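Local coordinates for protein putative peptidase (Parabacteroides merdae, PDB 4L8K) that is a putative serine peptidase of family S41 that probably cleaves peptide bonds through its ClpP/crotonase-type domain, at residues F12-Y23 against L57-D66. Numbering follows the deposited sequence.
Sequences FEALWRIMDENY and LGKMLAEVKD
Two nearly parallel helices of the N-terminal helical region, which matches the Tricorn protease C1 family, pack here through apolar side chains. Their local axes cross at -17° and lie 11.2 Å apart. The selenomethionine M60 makes two Met-aromatic contacts. Its SE lies in the plane of the F12 ring, 3.6 Å from F12 CE1, and farther off, at the edge of the W16 indole. A bend at chi3 (77°) turns M60 CE back onto L15 CG, 3.8 Å away. L15 slides past L57, with CD2 3.6 Å from L57 CB, and its CD1 meets L61 CD2 tip to tip. L61 CD2 also touches CG of selenomethionine M19 at 3.7 Å. Beyond the helix, Y23 OH donates a 2.8 Å hydrogen bond to D66 OD2, which it meets from above the carboxylate plane. M19 CE sits over one face of the Y23 ring, offset toward its rim, and V64 CG2 packs against Y23 OH at 3.6 Å. A leucine at Y23 would probably cost D66 OD2 its phenolic donor and M19 CE its flat support. W33 of helix 33-43 stacks on W16 and accepts W16 NE1 at its backbone O; V36 meets M60. Strand 262-266 brings V263 against L15 and L61, and F265 against M19.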
ATOM      1  N   PHE A  12     -22.841 -18.532   9.025  1.00 27.90           N
ATOM      2  CA  PHE A  12     -23.200 -17.133   9.303  1.00 27.85           C
ATOM      3  C   PHE A  12     -22.680 -16.733  10.707  1.00 31.90           C
ATOM      4  O   PHE A  12     -21.966 -15.730  10.845  1.00 28.27           O
ATOM      5  CB  PHE A  12     -24.730 -16.921   9.196  1.00 29.40           C
ATOM      6  CG  PHE A  12     -25.259 -15.749   9.988  1.00 31.40           C
ATOM      7  CD1 PHE A  12     -24.865 -14.444   9.687  1.00 32.89           C
ATOM      8  CD2 PHE A  12     -26.142 -15.949  11.047  1.00 34.42           C
ATOM      9  CE1 PHE A  12     -25.325 -13.361  10.451  1.00 33.79           C
ATOM     10  CE2 PHE A  12     -26.633 -14.866  11.783  1.00 37.43           C
ATOM     11  CZ  PHE A  12     -26.214 -13.576  11.483  1.00 34.98           C
ATOM     12  N   GLU A  13     -23.043 -17.538  11.733  1.00 31.95           N
ATOM     13  CA  GLU A  13     -22.660 -17.322  13.129  1.00 34.37           C
ATOM     14  C   GLU A  13     -21.142 -17.256  13.285  1.00 38.58           C
ATOM     15  O   GLU A  13     -20.653 -16.314  13.893  1.00 39.55           O
ATOM     16  CB  GLU A  13     -23.231 -18.425  14.050  1.00 37.30           C
ATOM     17  CG  GLU A  13     -24.743 -18.412  14.207  1.00 49.54           C
ATOM     18  CD  GLU A  13     -25.395 -17.315  15.030  1.00 77.58           C
ATOM     19  OE1 GLU A  13     -24.675 -16.565  15.731  1.00 68.99           O
ATOM     20  OE2 GLU A  13     -26.646 -17.229  14.993  1.00 79.37           O
ATOM     21  N   ALA A  14     -20.407 -18.224  12.698  1.00 34.16           N
ATOM     22  CA  ALA A  14     -18.948 -18.301  12.769  1.00 33.67           C
ATOM     23  C   ALA A  14     -18.283 -17.085  12.120  1.00 36.01           C
ATOM     24  O   ALA A  14     -17.413 -16.482  12.746  1.00 35.08           O
ATOM     25  CB  ALA A  14     -18.455 -19.572  12.106  1.00 34.09           C
ATOM     26  N   LEU A  15     -18.724 -16.702  10.899  1.00 30.88           N
ATOM     27  CA  LEU A  15     -18.193 -15.547  10.190  1.00 28.91           C
ATOM     28  C   LEU A  15     -18.450 -14.243  10.968  1.00 31.28           C
ATOM     29  O   LEU A  15     -17.533 -13.434  11.083  1.00 29.51           O
ATOM     30  CB  LEU A  15     -18.761 -15.450   8.754  1.00 28.16           C
ATOM     31  CG  LEU A  15     -18.256 -14.245   7.919  1.00 32.29           C
ATOM     32  CD1 LEU A  15     -16.724 -14.214   7.816  1.00 32.86           C
ATOM     33  CD2 LEU A  15     -18.886 -14.203   6.567  1.00 31.16           C
ATOM     34  N   TRP A  16     -19.676 -14.044  11.500  1.00 28.57           N
ATOM     35  CA  TRP A  16     -19.999 -12.843  12.268  1.00 28.17           C
ATOM     36  C   TRP A  16     -19.079 -12.726  13.511  1.00 33.76           C
ATOM     37  O   TRP A  16     -18.569 -11.639  13.800  1.00 32.86           O
ATOM     38  CB  TRP A  16     -21.492 -12.830  12.688  1.00 26.74           C
ATOM     39  CG  TRP A  16     -21.870 -11.527  13.334  1.00 27.31           C
ATOM     40  CD1 TRP A  16     -22.234 -10.375  12.696  1.00 29.12           C
ATOM     41  CD2 TRP A  16     -21.701 -11.179  14.725  1.00 28.13           C
ATOM     42  NE1 TRP A  16     -22.399  -9.357  13.613  1.00 28.62           N
ATOM     43  CE2 TRP A  16     -22.078  -9.824  14.866  1.00 31.26           C
ATOM     44  CE3 TRP A  16     -21.353 -11.906  15.881  1.00 30.16           C
ATOM     45  CZ2 TRP A  16     -22.128  -9.184  16.117  1.00 31.59           C
ATOM     46  CZ3 TRP A  16     -21.397 -11.269  17.115  1.00 31.71           C
ATOM     47  CH2 TRP A  16     -21.767  -9.924  17.226  1.00 31.94           C
ATOM     48  N   ARG A  17     -18.879 -13.854  14.225  1.00 32.58           N
ATOM     49  CA  ARG A  17     -18.059 -13.974  15.429  1.00 33.38           C
ATOM     50  C   ARG A  17     -16.571 -13.730  15.125  1.00 36.26           C
ATOM     51  O   ARG A  17     -15.910 -13.020  15.889  1.00 35.83           O
ATOM     52  CB  ARG A  17     -18.256 -15.350  16.076  1.00 36.14           C
ATOM     53  CG  ARG A  17     -18.668 -15.289  17.551  1.00 57.42           C
ATOM     54  CD  ARG A  17     -18.775 -16.665  18.179  1.00 73.67           C
ATOM     55  NE  ARG A  17     -17.670 -16.934  19.103  1.00 88.58           N
ATOM     56  CZ  ARG A  17     -16.520 -17.502  18.754  1.00106.30           C
ATOM     57  NH1 ARG A  17     -16.303 -17.863  17.492  1.00 91.53           N
ATOM     58  NH2 ARG A  17     -15.569 -17.700  19.658  1.00 97.45           N
ATOM     59  N   ILE A  18     -16.056 -14.288  13.998  1.00 32.12           N
ATOM     60  CA  ILE A  18     -14.658 -14.100  13.586  1.00 31.32           C
ATOM     61  C   ILE A  18     -14.391 -12.590  13.380  1.00 37.21           C
ATOM     62  O   ILE A  18     -13.376 -12.078  13.862  1.00 37.46           O
ATOM     63  CB  ILE A  18     -14.283 -14.950  12.339  1.00 31.83           C
ATOM     64  CG1 ILE A  18     -14.207 -16.448  12.711  1.00 32.41           C
ATOM     65  CG2 ILE A  18     -12.942 -14.480  11.728  1.00 30.56           C
ATOM     66  CD1 ILE A  18     -14.256 -17.421  11.545  1.00 32.78           C
HETATM   67  N   MSE A  19     -15.330 -11.888  12.699  1.00 30.49           N
HETATM   68  CA  MSE A  19     -15.237 -10.456  12.457  1.00 26.47           C
HETATM   69  C   MSE A  19     -15.354  -9.683  13.754  1.00 34.61           C
HETATM   70  O   MSE A  19     -14.513  -8.829  14.036  1.00 35.39           O
HETATM   71  CB  MSE A  19     -16.325 -10.018  11.479  1.00 25.69           C
HETATM   72  CG  MSE A  19     -16.001 -10.355  10.026  1.00 27.64           C
HETATM   73 SE   MSE A  19     -14.700  -9.127   9.314  0.75 29.85          SE
HETATM   74  CE  MSE A  19     -15.748  -7.503   9.189  1.00 26.84           C
ATOM     75  N   ASP A  20     -16.373 -10.015  14.570  1.00 33.80           N
ATOM     76  CA  ASP A  20     -16.652  -9.362  15.857  1.00 33.59           C
ATOM     77  C   ASP A  20     -15.443  -9.354  16.794  1.00 38.03           C
ATOM     78  O   ASP A  20     -15.166  -8.334  17.427  1.00 38.76           O
ATOM     79  CB  ASP A  20     -17.828 -10.054  16.553  1.00 35.34           C
ATOM     80  CG  ASP A  20     -18.357  -9.316  17.761  1.00 39.75           C
ATOM     81  OD1 ASP A  20     -18.774  -8.140  17.610  1.00 38.10           O
ATOM     82  OD2 ASP A  20     -18.392  -9.918  18.850  1.00 48.54           O
ATOM     83  N   GLU A  21     -14.715 -10.471  16.858  1.00 33.84           N
ATOM     84  CA  GLU A  21     -13.599 -10.639  17.773  1.00 34.01           C
ATOM     85  C   GLU A  21     -12.234 -10.256  17.210  1.00 37.81           C
ATOM     86  O   GLU A  21     -11.340  -9.962  18.012  1.00 39.15           O
ATOM     87  CB  GLU A  21     -13.554 -12.098  18.260  1.00 36.25           C
ATOM     88  CG  GLU A  21     -14.831 -12.495  19.007  1.00 44.41           C
ATOM     89  CD  GLU A  21     -15.003 -13.935  19.446  1.00 58.97           C
ATOM     90  OE1 GLU A  21     -14.190 -14.806  19.054  1.00 48.91           O
ATOM     91  OE2 GLU A  21     -15.986 -14.195  20.176  1.00 61.45           O
ATOM     92  N   ASN A  22     -12.045 -10.270  15.866  1.00 33.36           N
ATOM     93  CA  ASN A  22     -10.720 -10.030  15.261  1.00 31.50           C
ATOM     94  C   ASN A  22     -10.619  -8.804  14.347  1.00 33.03           C
ATOM     95  O   ASN A  22      -9.497  -8.325  14.138  1.00 33.00           O
ATOM     96  CB  ASN A  22     -10.263 -11.262  14.487  1.00 32.25           C
ATOM     97  CG  ASN A  22     -10.228 -12.500  15.340  1.00 45.41           C
ATOM     98  OD1 ASN A  22      -9.304 -12.719  16.120  1.00 42.32           O
ATOM     99  ND2 ASN A  22     -11.271 -13.304  15.255  1.00 34.35           N
ATOM    100  N   TYR A  23     -11.742  -8.297  13.803  1.00 29.57           N
ATOM    101  CA  TYR A  23     -11.713  -7.114  12.919  1.00 29.59           C
ATOM    102  C   TYR A  23     -11.282  -5.885  13.745  1.00 35.60           C
ATOM    103  O   TYR A  23     -11.820  -5.643  14.827  1.00 36.77           O
ATOM    104  CB  TYR A  23     -13.063  -6.902  12.207  1.00 30.52           C
ATOM    105  CG  TYR A  23     -12.993  -5.872  11.107  1.00 30.25           C
ATOM    106  CD1 TYR A  23     -12.381  -6.163   9.889  1.00 30.68           C
ATOM    107  CD2 TYR A  23     -13.490  -4.585  11.299  1.00 30.70           C
ATOM    108  CE1 TYR A  23     -12.291  -5.208   8.879  1.00 28.67           C
ATOM    109  CE2 TYR A  23     -13.396  -3.617  10.296  1.00 30.28           C
ATOM    110  CZ  TYR A  23     -12.797  -3.936   9.089  1.00 33.20           C
ATOM    111  OH  TYR A  23     -12.692  -2.997   8.098  1.00 37.66           O
ATOM    112  N   LEU A  57     -23.235 -13.593   2.760  1.00 22.38           N
ATOM    113  CA  LEU A  57     -22.119 -13.395   3.672  1.00 21.73           C
ATOM    114  C   LEU A  57     -21.108 -12.392   3.116  1.00 25.12           C
ATOM    115  O   LEU A  57     -20.531 -11.606   3.882  1.00 24.99           O
ATOM    116  CB  LEU A  57     -21.459 -14.736   4.045  1.00 21.64           C
ATOM    117  CG  LEU A  57     -22.289 -15.712   4.924  1.00 25.10           C
ATOM    118  CD1 LEU A  57     -21.398 -16.856   5.463  1.00 25.17           C
ATOM    119  CD2 LEU A  57     -23.015 -14.982   6.064  1.00 25.55           C
ATOM    120  N   GLY A  58     -20.980 -12.358   1.795  1.00 21.69           N
ATOM    121  CA  GLY A  58     -20.120 -11.396   1.114  1.00 20.30           C
ATOM    122  C   GLY A  58     -20.653  -9.984   1.289  1.00 23.56           C
ATOM    123  O   GLY A  58     -19.880  -9.056   1.551  1.00 21.02           O
ATOM    124  N   LYS A  59     -21.993  -9.827   1.188  1.00 21.34           N
ATOM    125  CA  LYS A  59     -22.688  -8.546   1.389  1.00 22.26           C
ATOM    126  C   LYS A  59     -22.537  -8.075   2.825  1.00 26.77           C
ATOM    127  O   LYS A  59     -22.380  -6.872   3.067  1.00 28.26           O
ATOM    128  CB  LYS A  59     -24.174  -8.659   1.036  1.00 25.60           C
ATOM    129  CG  LYS A  59     -24.453  -8.416  -0.424  1.00 34.07           C
ATOM    130  CD  LYS A  59     -25.789  -9.024  -0.872  1.00 40.11           C
ATOM    131  CE  LYS A  59     -25.921  -9.019  -2.389  1.00 44.35           C
ATOM    132  NZ  LYS A  59     -26.065  -7.638  -2.955  1.00 59.14           N
HETATM  133  N   MSE A  60     -22.552  -9.034   3.775  1.00 21.27           N
HETATM  134  CA  MSE A  60     -22.347  -8.775   5.205  1.00 19.67           C
HETATM  135  C   MSE A  60     -20.960  -8.213   5.446  1.00 24.38           C
HETATM  136  O   MSE A  60     -20.834  -7.245   6.190  1.00 23.19           O
HETATM  137  CB  MSE A  60     -22.552 -10.035   6.037  1.00 20.66           C
HETATM  138  CG  MSE A  60     -22.680  -9.732   7.510  1.00 25.21           C
HETATM  139 SE   MSE A  60     -22.941 -11.285   8.639  0.75 29.57          SE
HETATM  140  CE  MSE A  60     -21.151 -11.952   8.659  1.00 24.75           C
ATOM    141  N   LEU A  61     -19.916  -8.795   4.799  1.00 23.09           N
ATOM    142  CA  LEU A  61     -18.554  -8.273   4.958  1.00 22.96           C
ATOM    143  C   LEU A  61     -18.427  -6.906   4.299  1.00 26.00           C
ATOM    144  O   LEU A  61     -17.771  -6.038   4.854  1.00 25.77           O
ATOM    145  CB  LEU A  61     -17.477  -9.229   4.419  1.00 21.60           C
ATOM    146  CG  LEU A  61     -17.405 -10.630   5.051  1.00 25.60           C
ATOM    147  CD1 LEU A  61     -16.241 -11.395   4.462  1.00 23.78           C
ATOM    148  CD2 LEU A  61     -17.243 -10.574   6.584  1.00 23.98           C
ATOM    149  N   ALA A  62     -19.133  -6.683   3.178  1.00 22.95           N
ATOM    150  CA  ALA A  62     -19.088  -5.396   2.473  1.00 22.56           C
ATOM    151  C   ALA A  62     -19.727  -4.251   3.307  1.00 26.97           C
ATOM    152  O   ALA A  62     -19.538  -3.087   2.979  1.00 27.18           O
ATOM    153  CB  ALA A  62     -19.743  -5.512   1.112  1.00 21.84           C
ATOM    154  N   GLU A  63     -20.416  -4.579   4.408  1.00 25.25           N
ATOM    155  CA  GLU A  63     -20.990  -3.576   5.325  1.00 26.02           C
ATOM    156  C   GLU A  63     -19.900  -2.688   5.947  1.00 29.70           C
ATOM    157  O   GLU A  63     -20.166  -1.525   6.240  1.00 30.21           O
ATOM    158  CB  GLU A  63     -21.819  -4.236   6.440  1.00 28.42           C
ATOM    159  CG  GLU A  63     -23.086  -4.933   5.943  1.00 30.02           C
ATOM    160  CD  GLU A  63     -24.308  -4.066   5.697  1.00 39.78           C
ATOM    161  OE1 GLU A  63     -24.393  -2.952   6.271  1.00 41.88           O
ATOM    162  OE2 GLU A  63     -25.218  -4.539   4.979  1.00 35.23           O
ATOM    163  N   VAL A  64     -18.677  -3.222   6.130  1.00 26.44           N
ATOM    164  CA  VAL A  64     -17.564  -2.446   6.688  1.00 25.47           C
ATOM    165  C   VAL A  64     -16.801  -1.696   5.574  1.00 28.77           C
ATOM    166  O   VAL A  64     -15.834  -1.026   5.888  1.00 28.38           O
ATOM    167  CB  VAL A  64     -16.593  -3.239   7.617  1.00 28.49           C
ATOM    168  CG1 VAL A  64     -17.326  -3.784   8.839  1.00 29.26           C
ATOM    169  CG2 VAL A  64     -15.836  -4.343   6.874  1.00 26.78           C
ATOM    170  N   LYS A  65     -17.229  -1.795   4.289  1.00 25.98           N
ATOM    171  CA  LYS A  65     -16.643  -1.061   3.149  1.00 24.71           C
ATOM    172  C   LYS A  65     -15.115  -1.058   3.189  1.00 28.51           C
ATOM    173  O   LYS A  65     -14.480   0.005   3.208  1.00 27.69           O
ATOM    174  CB  LYS A  65     -17.182   0.385   3.136  1.00 27.19           C
ATOM    175  CG  LYS A  65     -18.695   0.443   2.960  1.00 31.64           C
ATOM    176  CD  LYS A  65     -19.184   1.864   3.121  1.00 38.47           C
ATOM    177  CE  LYS A  65     -20.689   1.994   3.073  1.00 51.25           C
ATOM    178  NZ  LYS A  65     -21.254   1.574   1.762  1.00 66.92           N
ATOM    179  N   ASP A  66     -14.531  -2.274   3.211  1.00 24.57           N
ATOM    180  CA  ASP A  66     -13.103  -2.472   3.359  1.00 22.52           C
ATOM    181  C   ASP A  66     -12.513  -3.263   2.172  1.00 25.43           C
ATOM    182  O   ASP A  66     -12.828  -4.449   1.982  1.00 23.56           O
ATOM    183  CB  ASP A  66     -12.857  -3.196   4.698  1.00 24.06           C
ATOM    184  CG  ASP A  66     -11.412  -3.448   5.034  1.00 30.07           C
ATOM    185  OD1 ASP A  66     -10.535  -3.025   4.249  1.00 29.67           O
ATOM    186  OD2 ASP A  66     -11.153  -4.060   6.081  1.00 33.42           O
TER